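Local coordinates for cytoplasmic export protein 1 (Saccharomyces cerevisiae, PDB 3VWA) that acts in nuclear tRNA export, probably collecting tRNAs from their export receptors at the nuclear pore complex and passing aminoacylated tRNAs to the translation machinery, at residues R422-T427 / V440-K445; I460-F465 / L501-P506; A479-L484 / P513-R518. One frame throughout, in Å; residues are numbered along the deposited sequence.

Interaction 1. Residues R422-T427 / V440-K445; sequences RFLAKT and VIIISK
Segments 422-427 and 440-445 come nearest at Leu-424 and Ile-443, with 7.3 Å between the CA atom of Leu-424 and the CA atom of Ile-443. The two segments run in broadly opposing directions, as expected of successive helices joined by a short turn in a HEAT-repeat alpha-solenoid. No hydrogen bond joins them; the contact is entirely aliphatic and buried. Leu-424 is the wedge. Its first torsion (-64°) carries CG toward helix 433-446, and the second (160°) sends CD1 to Ile-443 and CD2 to Ile-442. CD1 packs 3.9 Å from CG1 of Ile-443; the two side chains run antiparallel alongside one another, and CB of Leu-424 lies 4.0 Å from CD1 of Ile-443. CD2 instead meets Ile-442, coming at its side chain nearly perpendicular, 4.2 Å from CG2. That branch of Ile-442 faces the leucine, whereas the longer one leads off, and Leu-401 and Pro-405 of helix 394-407 pack against this residue. Leu-424 also touches Leu-401, so helix 394-407 packs against both Leu-424 and Ile-442, while Ile-443 reaches Ala-464 of helix 454-469. Further round helix 433-446, Val-440 O accepts hydrogen bonds from both the backbone N and OG of Ser-444, which approach from opposite faces of the carbonyl plane, with OG 2.8 Å from Val-440 O.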
ATOM      1  N   ARG A 422      30.906  -3.461  19.666  1.00 28.26           N
ATOM      2  CA  ARG A 422      32.173  -2.811  19.195  1.00 31.09           C
ATOM      3  C   ARG A 422      31.870  -1.440  18.611  1.00 31.55           C
ATOM      4  O   ARG A 422      32.599  -0.478  18.868  1.00 34.93           O
ATOM      5  CB  ARG A 422      32.961  -3.665  18.173  1.00 32.09           C
ATOM      6  CG  ARG A 422      33.478  -4.998  18.755  1.00 33.36           C
ATOM      7  CD  ARG A 422      34.069  -5.901  17.661  1.00 34.18           C
ATOM      8  NE  ARG A 422      34.161  -7.295  18.139  1.00 38.59           N
ATOM      9  CZ  ARG A 422      35.245  -7.863  18.687  1.00 33.02           C
ATOM     10  NH1 ARG A 422      36.336  -7.169  18.866  1.00 29.34           N
ATOM     11  NH2 ARG A 422      35.228  -9.133  19.081  1.00 31.43           N
ATOM     12  N   PHE A 423      30.759  -1.340  17.878  1.00 30.30           N
ATOM     13  CA  PHE A 423      30.295  -0.048  17.372  1.00 32.85           C
ATOM     14  C   PHE A 423      29.924   0.889  18.533  1.00 32.76           C
ATOM     15  O   PHE A 423      30.277   2.074  18.524  1.00 37.47           O
ATOM     16  CB  PHE A 423      29.063  -0.226  16.468  1.00 33.34           C
ATOM     17  CG  PHE A 423      29.362  -0.759  15.085  1.00 31.79           C
ATOM     18  CD1 PHE A 423      29.079  -2.105  14.763  1.00 33.40           C
ATOM     19  CD2 PHE A 423      29.876   0.078  14.100  1.00 30.65           C
ATOM     20  CE1 PHE A 423      29.327  -2.632  13.487  1.00 31.21           C
ATOM     21  CE2 PHE A 423      30.147  -0.429  12.816  1.00 34.49           C
ATOM     22  CZ  PHE A 423      29.878  -1.782  12.502  1.00 32.74           C
ATOM     23  N   LEU A 424      29.197   0.360  19.514  1.00 28.50           N
ATOM     24  CA  LEU A 424      28.691   1.193  20.609  1.00 28.31           C
ATOM     25  C   LEU A 424      29.821   1.681  21.513  1.00 26.35           C
ATOM     26  O   LEU A 424      29.770   2.794  21.990  1.00 29.73           O
ATOM     27  CB  LEU A 424      27.605   0.467  21.427  1.00 26.22           C
ATOM     28  CG  LEU A 424      26.311   0.141  20.654  1.00 28.28           C
ATOM     29  CD1 LEU A 424      25.486  -0.958  21.317  1.00 27.22           C
ATOM     30  CD2 LEU A 424      25.461   1.398  20.470  1.00 25.24           C
ATOM     31  N   ALA A 425      30.835   0.850  21.728  1.00 24.90           N
ATOM     32  CA  ALA A 425      32.026   1.253  22.456  1.00 29.26           C
ATOM     33  C   ALA A 425      32.689   2.457  21.793  1.00 32.44           C
ATOM     34  O   ALA A 425      33.225   3.318  22.482  1.00 35.87           O
ATOM     35  CB  ALA A 425      33.005   0.098  22.596  1.00 27.58           C
ATOM     36  N   LYS A 426      32.615   2.536  20.463  1.00 37.88           N
ATOM     37  CA  LYS A 426      33.142   3.692  19.769  1.00 39.21           C
ATOM     38  C   LYS A 426      32.260   4.913  19.909  1.00 34.41           C
ATOM     39  O   LYS A 426      32.736   5.969  20.237  1.00 34.50           O
ATOM     40  CB  LYS A 426      33.401   3.399  18.298  1.00 44.82           C
ATOM     41  CG  LYS A 426      34.357   4.425  17.723  1.00 49.63           C
ATOM     42  CD  LYS A 426      34.322   4.504  16.206  1.00 55.26           C
ATOM     43  CE  LYS A 426      34.858   5.851  15.700  1.00 49.79           C
ATOM     44  NZ  LYS A 426      34.200   6.127  14.379  1.00 48.95           N
ATOM     45  N   THR A 427      30.963   4.775  19.691  1.00 31.87           N
ATOM     46  CA  THR A 427      30.093   5.930  19.827  1.00 30.50           C
ATOM     47  C   THR A 427      30.002   6.492  21.262  1.00 29.35           C
ATOM     48  O   THR A 427      29.622   7.605  21.455  1.00 27.57           O
ATOM     49  CB  THR A 427      28.705   5.695  19.161  1.00 31.17           C
ATOM     50  OG1 THR A 427      27.889   4.836  19.984  1.00 24.22           O
ATOM     51  CG2 THR A 427      28.932   5.086  17.724  1.00 28.06           C
ATOM     52  N   VAL A 440      24.814   5.279  25.923  1.00 27.05           N
ATOM     53  CA  VAL A 440      24.636   4.542  27.175  1.00 30.71           C
ATOM     54  C   VAL A 440      23.163   4.069  27.409  1.00 29.32           C
ATOM     55  O   VAL A 440      22.915   2.989  27.998  1.00 27.90           O
ATOM     56  CB  VAL A 440      25.312   5.284  28.399  1.00 31.89           C
ATOM     57  CG1 VAL A 440      24.592   6.566  28.786  1.00 28.10           C
ATOM     58  CG2 VAL A 440      25.419   4.380  29.613  1.00 30.90           C
ATOM     59  N   ILE A 441      22.227   4.884  26.939  1.00 30.19           N
ATOM     60  CA  ILE A 441      20.774   4.589  26.915  1.00 31.49           C
ATOM     61  C   ILE A 441      20.569   3.379  26.026  1.00 29.18           C
ATOM     62  O   ILE A 441      20.012   2.384  26.474  1.00 29.88           O
ATOM     63  CB  ILE A 441      19.952   5.811  26.416  1.00 29.57           C
ATOM     64  CG1 ILE A 441      20.261   7.043  27.266  1.00 35.76           C
ATOM     65  CG2 ILE A 441      18.452   5.567  26.479  1.00 34.63           C
ATOM     66  CD1 ILE A 441      19.767   6.955  28.704  1.00 39.12           C
ATOM     67  N   ILE A 442      21.134   3.410  24.811  1.00 26.84           N
ATOM     68  CA  ILE A 442      20.922   2.292  23.864  1.00 26.21           C
ATOM     69  C   ILE A 442      21.544   0.992  24.379  1.00 27.53           C
ATOM     70  O   ILE A 442      20.957  -0.113  24.205  1.00 25.72           O
ATOM     71  CB  ILE A 442      21.447   2.612  22.417  1.00 24.84           C
ATOM     72  CG1 ILE A 442      20.664   3.758  21.723  1.00 26.09           C
ATOM     73  CG2 ILE A 442      21.417   1.400  21.542  1.00 24.30           C
ATOM     74  CD1 ILE A 442      19.136   3.701  21.957  1.00 23.49           C
ATOM     75  N   ILE A 443      22.751   1.103  24.952  1.00 23.35           N
ATOM     76  CA  ILE A 443      23.378  -0.077  25.508  1.00 24.19           C
ATOM     77  C   ILE A 443      22.510  -0.686  26.666  1.00 27.78           C
ATOM     78  O   ILE A 443      22.415  -1.896  26.761  1.00 27.02           O
ATOM     79  CB  ILE A 443      24.780   0.212  26.055  1.00 23.38           C
ATOM     80  CG1 ILE A 443      25.719   0.513  24.906  1.00 22.04           C
ATOM     81  CG2 ILE A 443      25.254  -0.960  26.944  1.00 21.80           C
ATOM     82  CD1 ILE A 443      27.038   1.113  25.376  1.00 23.03           C
ATOM     83  N   SER A 444      21.924   0.155  27.532  1.00 25.25           N
ATOM     84  CA  SER A 444      21.061  -0.339  28.592  1.00 28.07           C
ATOM     85  C   SER A 444      19.881  -1.046  28.014  1.00 31.96           C
ATOM     86  O   SER A 444      19.539  -2.163  28.418  1.00 33.62           O
ATOM     87  CB  SER A 444      20.535   0.816  29.415  1.00 29.06           C
ATOM     88  OG  SER A 444      21.606   1.484  29.987  1.00 29.28           O
ATOM     89  N   LYS A 445      19.291  -0.398  27.013  1.00 35.01           N
ATOM     90  CA  LYS A 445      18.155  -0.922  26.312  1.00 34.75           C
ATOM     91  C   LYS A 445      18.379  -2.333  25.785  1.00 35.40           C
ATOM     92  O   LYS A 445      17.559  -3.216  26.048  1.00 36.19           O
ATOM     93  CB  LYS A 445      17.724   0.075  25.239  1.00 38.65           C
ATOM     94  CG  LYS A 445      16.340  -0.142  24.681  1.00 40.72           C
ATOM     95  CD  LYS A 445      15.767   1.146  24.086  1.00 44.33           C
ATOM     96  CE  LYS A 445      14.607   0.783  23.176  1.00 45.57           C
ATOM     97  NZ  LYS A 445      14.285   1.793  22.109  1.00 55.43           N
TER

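Interaction 2. Residues I460-F465 / L501-P506; sequences ILATAF and LTVIAP
Val-503 packs against both Ala-462 and Phe-465, one helical turn apart on helix 454-469, and spends a different methyl on each. The segments run in broadly the same direction, and the CA atoms of Ala-462 and Val-503 come within 6.5 Å. Val-503 sets CG1 anti to its own backbone N (chi1 171°), which carries this methyl to 3.9 Å from CB of Phe-465; CG2, beside the backbone N, lies 3.8 Å from CB of Ala-462. The carbonyl oxygen of Ala-462 also lies near the fork, 4.1 Å from CG2 of Val-503. Phe-465 gives only its CB to this contact, because its first torsion (-68°) turns the ring away from Val-503. Replacing Val-503 by an alanine would probably open a gap between the helices, leaving CB of Ala-462 and CB of Phe-465 without the methyls that pack on them. Val-503 belongs to the second HEAT repeat, and its neighbour Ile-504 faces Leu-522, Phe-523 and Tyr-526 of helix 513-536. The Phe-465 ring, by contrast, is enclosed by Leu-484 and Ser-487 of helix 474-487 and by Val-440 and Ser-444 of helix 433-446.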
ATOM      1  N   ILE A 460      29.123  -6.039  30.913  1.00 25.53           N
ATOM      2  CA  ILE A 460      28.751  -5.057  29.917  1.00 28.32           C
ATOM      3  C   ILE A 460      28.132  -3.782  30.481  1.00 27.84           C
ATOM      4  O   ILE A 460      28.515  -2.663  30.114  1.00 23.58           O
ATOM      5  CB  ILE A 460      27.798  -5.713  28.913  1.00 29.14           C
ATOM      6  CG1 ILE A 460      28.592  -6.728  28.073  1.00 26.09           C
ATOM      7  CG2 ILE A 460      27.063  -4.648  28.090  1.00 25.17           C
ATOM      8  CD1 ILE A 460      27.679  -7.585  27.223  1.00 28.80           C
ATOM      9  N   LEU A 461      27.186  -3.943  31.389  1.00 26.40           N
ATOM     10  CA  LEU A 461      26.560  -2.760  31.952  1.00 25.62           C
ATOM     11  C   LEU A 461      27.527  -1.973  32.834  1.00 26.06           C
ATOM     12  O   LEU A 461      27.637  -0.716  32.698  1.00 25.33           O
ATOM     13  CB  LEU A 461      25.280  -3.133  32.734  1.00 21.33           C
ATOM     14  CG  LEU A 461      24.123  -3.613  31.830  1.00 20.67           C
ATOM     15  CD1 LEU A 461      22.987  -4.289  32.601  1.00 16.07           C
ATOM     16  CD2 LEU A 461      23.634  -2.511  30.866  1.00 19.66           C
ATOM     17  N   ALA A 462      28.217  -2.683  33.741  1.00 26.91           N
ATOM     18  CA  ALA A 462      29.125  -1.985  34.694  1.00 27.26           C
ATOM     19  C   ALA A 462      30.153  -1.205  33.938  1.00 27.31           C
ATOM     20  O   ALA A 462      30.441  -0.055  34.296  1.00 24.78           O
ATOM     21  CB  ALA A 462      29.800  -2.920  35.697  1.00 24.29           C
ATOM     22  N   THR A 463      30.720  -1.828  32.897  1.00 28.42           N
ATOM     23  CA  THR A 463      31.760  -1.163  32.089  1.00 25.48           C
ATOM     24  C   THR A 463      31.226   0.094  31.343  1.00 24.21           C
ATOM     25  O   THR A 463      31.888   1.131  31.269  1.00 24.58           O
ATOM     26  CB  THR A 463      32.359  -2.112  31.019  1.00 27.23           C
ATOM     27  OG1 THR A 463      32.778  -3.353  31.610  1.00 29.26           O
ATOM     28  CG2 THR A 463      33.543  -1.437  30.300  1.00 26.91           C
ATOM     29  N   ALA A 464      30.062  -0.030  30.736  1.00 24.38           N
ATOM     30  CA  ALA A 464      29.489   1.074  29.986  1.00 25.99           C
ATOM     31  C   ALA A 464      29.125   2.232  30.915  1.00 27.59           C
ATOM     32  O   ALA A 464      29.332   3.401  30.557  1.00 25.94           O
ATOM     33  CB  ALA A 464      28.260   0.594  29.213  1.00 22.93           C
ATOM     34  N   PHE A 465      28.574   1.920  32.095  1.00 25.45           N
ATOM     35  CA  PHE A 465      28.201   2.971  33.052  1.00 25.74           C
ATOM     36  C   PHE A 465      29.416   3.671  33.696  1.00 26.51           C
ATOM     37  O   PHE A 465      29.417   4.878  33.921  1.00 26.99           O
ATOM     38  CB  PHE A 465      27.333   2.379  34.168  1.00 25.65           C
ATOM     39  CG  PHE A 465      25.964   1.926  33.730  1.00 27.11           C
ATOM     40  CD1 PHE A 465      25.204   2.671  32.832  1.00 28.96           C
ATOM     41  CD2 PHE A 465      25.407   0.780  34.266  1.00 27.81           C
ATOM     42  CE1 PHE A 465      23.920   2.261  32.451  1.00 28.42           C
ATOM     43  CE2 PHE A 465      24.134   0.387  33.905  1.00 27.50           C
ATOM     44  CZ  PHE A 465      23.391   1.123  32.995  1.00 26.76           C
ATOM     45  N   LEU A 501      28.134  -1.303  43.441  1.00 23.13           N
ATOM     46  CA  LEU A 501      28.276  -0.211  44.449  1.00 24.66           C
ATOM     47  C   LEU A 501      29.359   0.794  44.120  1.00 24.72           C
ATOM     48  O   LEU A 501      29.114   1.981  44.218  1.00 27.61           O
ATOM     49  CB  LEU A 501      28.520  -0.727  45.862  1.00 26.41           C
ATOM     50  CG  LEU A 501      27.446  -1.647  46.443  1.00 31.79           C
ATOM     51  CD1 LEU A 501      27.865  -2.037  47.849  1.00 29.54           C
ATOM     52  CD2 LEU A 501      26.077  -0.939  46.447  1.00 28.43           C
ATOM     53  N   THR A 502      30.534   0.296  43.728  1.00 23.64           N
ATOM     54  CA  THR A 502      31.656   1.107  43.324  1.00 24.04           C
ATOM     55  C   THR A 502      31.602   1.659  41.892  1.00 25.61           C
ATOM     56  O   THR A 502      32.434   2.499  41.515  1.00 24.18           O
ATOM     57  CB  THR A 502      32.998   0.374  43.590  1.00 24.62           C
ATOM     58  OG1 THR A 502      32.943  -0.974  43.102  1.00 27.13           O
ATOM     59  CG2 THR A 502      33.289   0.305  45.041  1.00 24.25           C
ATOM     60  N   VAL A 503      30.655   1.183  41.071  1.00 28.12           N
ATOM     61  CA  VAL A 503      30.297   1.875  39.821  1.00 24.69           C
ATOM     62  C   VAL A 503      29.445   3.121  40.151  1.00 27.47           C
ATOM     63  O   VAL A 503      29.624   4.176  39.564  1.00 25.29           O
ATOM     64  CB  VAL A 503      29.468   0.989  38.855  1.00 26.29           C
ATOM     65  CG1 VAL A 503      28.952   1.861  37.708  1.00 26.65           C
ATOM     66  CG2 VAL A 503      30.273  -0.232  38.339  1.00 23.91           C
ATOM     67  N   ILE A 504      28.467   2.980  41.040  1.00 25.95           N
ATOM     68  CA  ILE A 504      27.673   4.138  41.471  1.00 26.90           C
ATOM     69  C   ILE A 504      28.436   5.132  42.299  1.00 28.88           C
ATOM     70  O   ILE A 504      28.436   6.330  41.997  1.00 31.26           O
ATOM     71  CB  ILE A 504      26.439   3.725  42.251  1.00 25.90           C
ATOM     72  CG1 ILE A 504      25.505   2.920  41.313  1.00 26.15           C
ATOM     73  CG2 ILE A 504      25.718   4.975  42.773  1.00 28.60           C
ATOM     74  CD1 ILE A 504      24.497   2.040  41.993  1.00 26.04           C
ATOM     75  N   ALA A 505      29.118   4.655  43.325  1.00 26.67           N
ATOM     76  CA  ALA A 505      29.543   5.569  44.367  1.00 26.93           C
ATOM     77  C   ALA A 505      30.379   6.801  43.965  1.00 26.82           C
ATOM     78  O   ALA A 505      30.274   7.830  44.595  1.00 27.33           O
ATOM     79  CB  ALA A 505      30.201   4.778  45.518  1.00 26.28           C
ATOM     80  N   PRO A 506      31.246   6.697  42.932  1.00 27.16           N
ATOM     81  CA  PRO A 506      32.013   7.878  42.537  1.00 24.49           C
ATOM     82  C   PRO A 506      31.179   9.121  42.174  1.00 26.42           C
ATOM     83  O   PRO A 506      31.635  10.270  42.327  1.00 27.09           O
ATOM     84  CB  PRO A 506      32.828   7.366  41.335  1.00 26.24           C
ATOM     85  CG  PRO A 506      33.095   5.926  41.712  1.00 27.26           C
ATOM     86  CD  PRO A 506      31.812   5.458  42.382  1.00 22.75           C
TER

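Interaction 3. Residues A479-L484 / P513-R518; sequences AALYGL and PIVRGR
Leu-481 pushes a single methyl, CD1, into the first turns of helix 513-536, most of which lies in the second HEAT repeat. Both segments run in broadly the same direction, with 7.2 Å between CA of Leu-481 and CA of Arg-518. The tight part of the contact surrounds that methyl. CD1 of Leu-481 lies 3.7 Å from the backbone O of Val-515 and 3.9 Å from its CG1, and it is flanked by CB of Arg-518 at 3.8 Å. Its seat is thus made from one carbonyl, one valine branch and the root of an arginine, by van der Waals packing without any hydrogen bond. The leucine points there with CG beside its backbone N (chi1 -64°) and an extended second torsion. On the buried side Leu-469 of helix 454-469, together with Ala-519 and Leu-522 of helix 513-536, closes round Leu-481. The other flank is looser and faces solvent: CB of Arg-518 meets Leu-481, but the straight chain beyond carries the charge off, and the charged end makes no contact with residues 479-484. Instead one face of the guanidinium group is met near its rim by CD1 of Ile-514, 3.3 Å above the plane.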
ATOM      1  N   ALA A 479      22.993  10.303  32.177  1.00 27.62           N
ATOM      2  CA  ALA A 479      22.410   9.209  31.442  1.00 28.89           C
ATOM      3  C   ALA A 479      22.880   7.876  32.059  1.00 27.01           C
ATOM      4  O   ALA A 479      22.192   6.891  31.982  1.00 26.67           O
ATOM      5  CB  ALA A 479      22.814   9.262  29.959  1.00 31.06           C
ATOM      6  N   ALA A 480      24.077   7.825  32.604  1.00 26.70           N
ATOM      7  CA  ALA A 480      24.510   6.608  33.298  1.00 25.11           C
ATOM      8  C   ALA A 480      23.631   6.351  34.527  1.00 24.53           C
ATOM      9  O   ALA A 480      23.098   5.258  34.714  1.00 25.67           O
ATOM     10  CB  ALA A 480      25.969   6.702  33.701  1.00 21.48           C
ATOM     11  N   LEU A 481      23.441   7.383  35.330  1.00 23.89           N
ATOM     12  CA  LEU A 481      22.665   7.233  36.552  1.00 25.12           C
ATOM     13  C   LEU A 481      21.281   6.771  36.207  1.00 27.15           C
ATOM     14  O   LEU A 481      20.666   6.012  36.963  1.00 26.32           O
ATOM     15  CB  LEU A 481      22.602   8.543  37.307  1.00 21.77           C
ATOM     16  CG  LEU A 481      23.936   9.050  37.803  1.00 20.81           C
ATOM     17  CD1 LEU A 481      23.732  10.419  38.466  1.00 21.69           C
ATOM     18  CD2 LEU A 481      24.473   8.035  38.798  1.00 21.90           C
ATOM     19  N   TYR A 482      20.777   7.249  35.068  1.00 28.28           N
ATOM     20  CA  TYR A 482      19.424   6.859  34.644  1.00 30.34           C
ATOM     21  C   TYR A 482      19.342   5.353  34.320  1.00 29.94           C
ATOM     22  O   TYR A 482      18.457   4.623  34.776  1.00 28.17           O
ATOM     23  CB  TYR A 482      19.012   7.666  33.404  1.00 31.70           C
ATOM     24  CG  TYR A 482      17.667   7.256  32.818  1.00 36.22           C
ATOM     25  CD1 TYR A 482      16.472   7.574  33.487  1.00 37.50           C
ATOM     26  CD2 TYR A 482      17.582   6.559  31.591  1.00 38.12           C
ATOM     27  CE1 TYR A 482      15.241   7.213  32.969  1.00 44.74           C
ATOM     28  CE2 TYR A 482      16.341   6.181  31.057  1.00 43.19           C
ATOM     29  CZ  TYR A 482      15.174   6.514  31.757  1.00 46.92           C
ATOM     30  OH  TYR A 482      13.927   6.184  31.279  1.00 53.42           O
ATOM     31  N   GLY A 483      20.270   4.911  33.486  1.00 27.84           N
ATOM     32  CA  GLY A 483      20.307   3.518  33.108  1.00 28.30           C
ATOM     33  C   GLY A 483      20.586   2.635  34.286  1.00 25.90           C
ATOM     34  O   GLY A 483      20.149   1.487  34.306  1.00 29.30           O
ATOM     35  N   LEU A 484      21.309   3.142  35.285  1.00 28.70           N
ATOM     36  CA  LEU A 484      21.534   2.357  36.534  1.00 26.52           C
ATOM     37  C   LEU A 484      20.275   2.244  37.359  1.00 28.66           C
ATOM     38  O   LEU A 484      20.016   1.201  37.998  1.00 28.58           O
ATOM     39  CB  LEU A 484      22.667   2.961  37.361  1.00 27.87           C
ATOM     40  CG  LEU A 484      24.100   2.695  36.872  1.00 25.37           C
ATOM     41  CD1 LEU A 484      25.084   3.782  37.285  1.00 24.85           C
ATOM     42  CD2 LEU A 484      24.506   1.388  37.534  1.00 23.40           C
ATOM     43  N   PRO A 513      26.594  19.511  40.896  1.00 43.78           N
ATOM     44  CA  PRO A 513      25.671  19.242  42.033  1.00 40.38           C
ATOM     45  C   PRO A 513      24.514  18.317  41.634  1.00 41.70           C
ATOM     46  O   PRO A 513      24.027  17.518  42.454  1.00 43.23           O
ATOM     47  CB  PRO A 513      25.141  20.632  42.432  1.00 43.31           C
ATOM     48  CG  PRO A 513      25.618  21.597  41.387  1.00 43.63           C
ATOM     49  CD  PRO A 513      26.577  20.922  40.445  1.00 39.43           C
ATOM     50  N   ILE A 514      24.089  18.403  40.378  1.00 40.92           N
ATOM     51  CA  ILE A 514      22.923  17.631  39.974  1.00 36.51           C
ATOM     52  C   ILE A 514      23.260  16.117  39.913  1.00 34.22           C
ATOM     53  O   ILE A 514      22.428  15.283  40.244  1.00 29.52           O
ATOM     54  CB  ILE A 514      22.129  18.209  38.752  1.00 40.30           C
ATOM     55  CG1 ILE A 514      22.039  17.224  37.601  1.00 43.89           C
ATOM     56  CG2 ILE A 514      22.539  19.632  38.332  1.00 40.43           C
ATOM     57  CD1 ILE A 514      20.656  17.226  36.980  1.00 48.19           C
ATOM     58  N   VAL A 515      24.505  15.782  39.554  1.00 32.00           N
ATOM     59  CA  VAL A 515      24.921  14.380  39.545  1.00 29.30           C
ATOM     60  C   VAL A 515      25.039  13.868  40.945  1.00 29.47           C
ATOM     61  O   VAL A 515      24.592  12.745  41.236  1.00 28.99           O
ATOM     62  CB  VAL A 515      26.268  14.161  38.820  1.00 31.10           C
ATOM     63  CG1 VAL A 515      26.775  12.734  39.024  1.00 28.31           C
ATOM     64  CG2 VAL A 515      26.141  14.512  37.351  1.00 29.54           C
ATOM     65  N   ARG A 516      25.696  14.642  41.809  1.00 30.52           N
ATOM     66  CA  ARG A 516      25.842  14.226  43.206  1.00 30.92           C
ATOM     67  C   ARG A 516      24.492  13.960  43.778  1.00 29.00           C
ATOM     68  O   ARG A 516      24.317  12.985  44.484  1.00 26.87           O
ATOM     69  CB  ARG A 516      26.544  15.289  44.074  1.00 36.41           C
ATOM     70  CG  ARG A 516      28.011  15.499  43.757  1.00 39.84           C
ATOM     71  CD  ARG A 516      28.658  16.529  44.684  1.00 40.17           C
ATOM     72  NE  ARG A 516      28.706  17.875  44.085  1.00 47.45           N
ATOM     73  CZ  ARG A 516      28.036  18.901  44.580  1.00 43.52           C
ATOM     74  NH1 ARG A 516      27.289  18.704  45.636  1.00 52.47           N
ATOM     75  NH2 ARG A 516      28.089  20.104  44.033  1.00 45.16           N
ATOM     76  N   GLY A 517      23.523  14.847  43.495  1.00 30.26           N
ATOM     77  CA  GLY A 517      22.157  14.706  44.092  1.00 25.82           C
ATOM     78  C   GLY A 517      21.480  13.427  43.578  1.00 25.04           C
ATOM     79  O   GLY A 517      20.912  12.629  44.345  1.00 22.89           O
ATOM     80  N   ARG A 518      21.521  13.213  42.261  1.00 26.82           N
ATOM     81  CA  ARG A 518      20.913  11.969  41.723  1.00 27.55           C
ATOM     82  C   ARG A 518      21.668  10.734  42.132  1.00 25.88           C
ATOM     83  O   ARG A 518      21.061   9.724  42.366  1.00 26.56           O
ATOM     84  CB  ARG A 518      20.716  12.005  40.208  1.00 33.25           C
ATOM     85  CG  ARG A 518      19.976  13.275  39.776  1.00 39.76           C
ATOM     86  CD  ARG A 518      19.742  13.307  38.284  1.00 39.03           C
ATOM     87  NE  ARG A 518      18.837  14.398  37.957  1.00 44.49           N
ATOM     88  CZ  ARG A 518      18.243  14.522  36.784  1.00 43.79           C
ATOM     89  NH1 ARG A 518      18.481  13.628  35.845  1.00 46.53           N
ATOM     90  NH2 ARG A 518      17.431  15.539  36.552  1.00 45.29           N
TER

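In the fold
All three contacts lie in the C-terminal, HEAT-repeat half of the chain, remote from the N-terminal kinase-like domain, with centres 35 to 48 Å from the centre of the chain. Interaction 1, between helices 413-427 and 433-446, is complete before the other two begin; interactions 2 and 3 then alternate, tying helix 454-469 to 493-504 and helix 474-487 to 513-536. Their centres are about 12 Å apart, and that of interaction 1 lies about 15 and 18 Å from them. Direct packing links all three: Ser-444 lies against Leu-461, Phe-465 against Gly-483, and Ile-441 against Tyr-482. Neighbouring helices thus pack on one another in succession, consistent with the elongated solenoid of a tRNA-binding export factor.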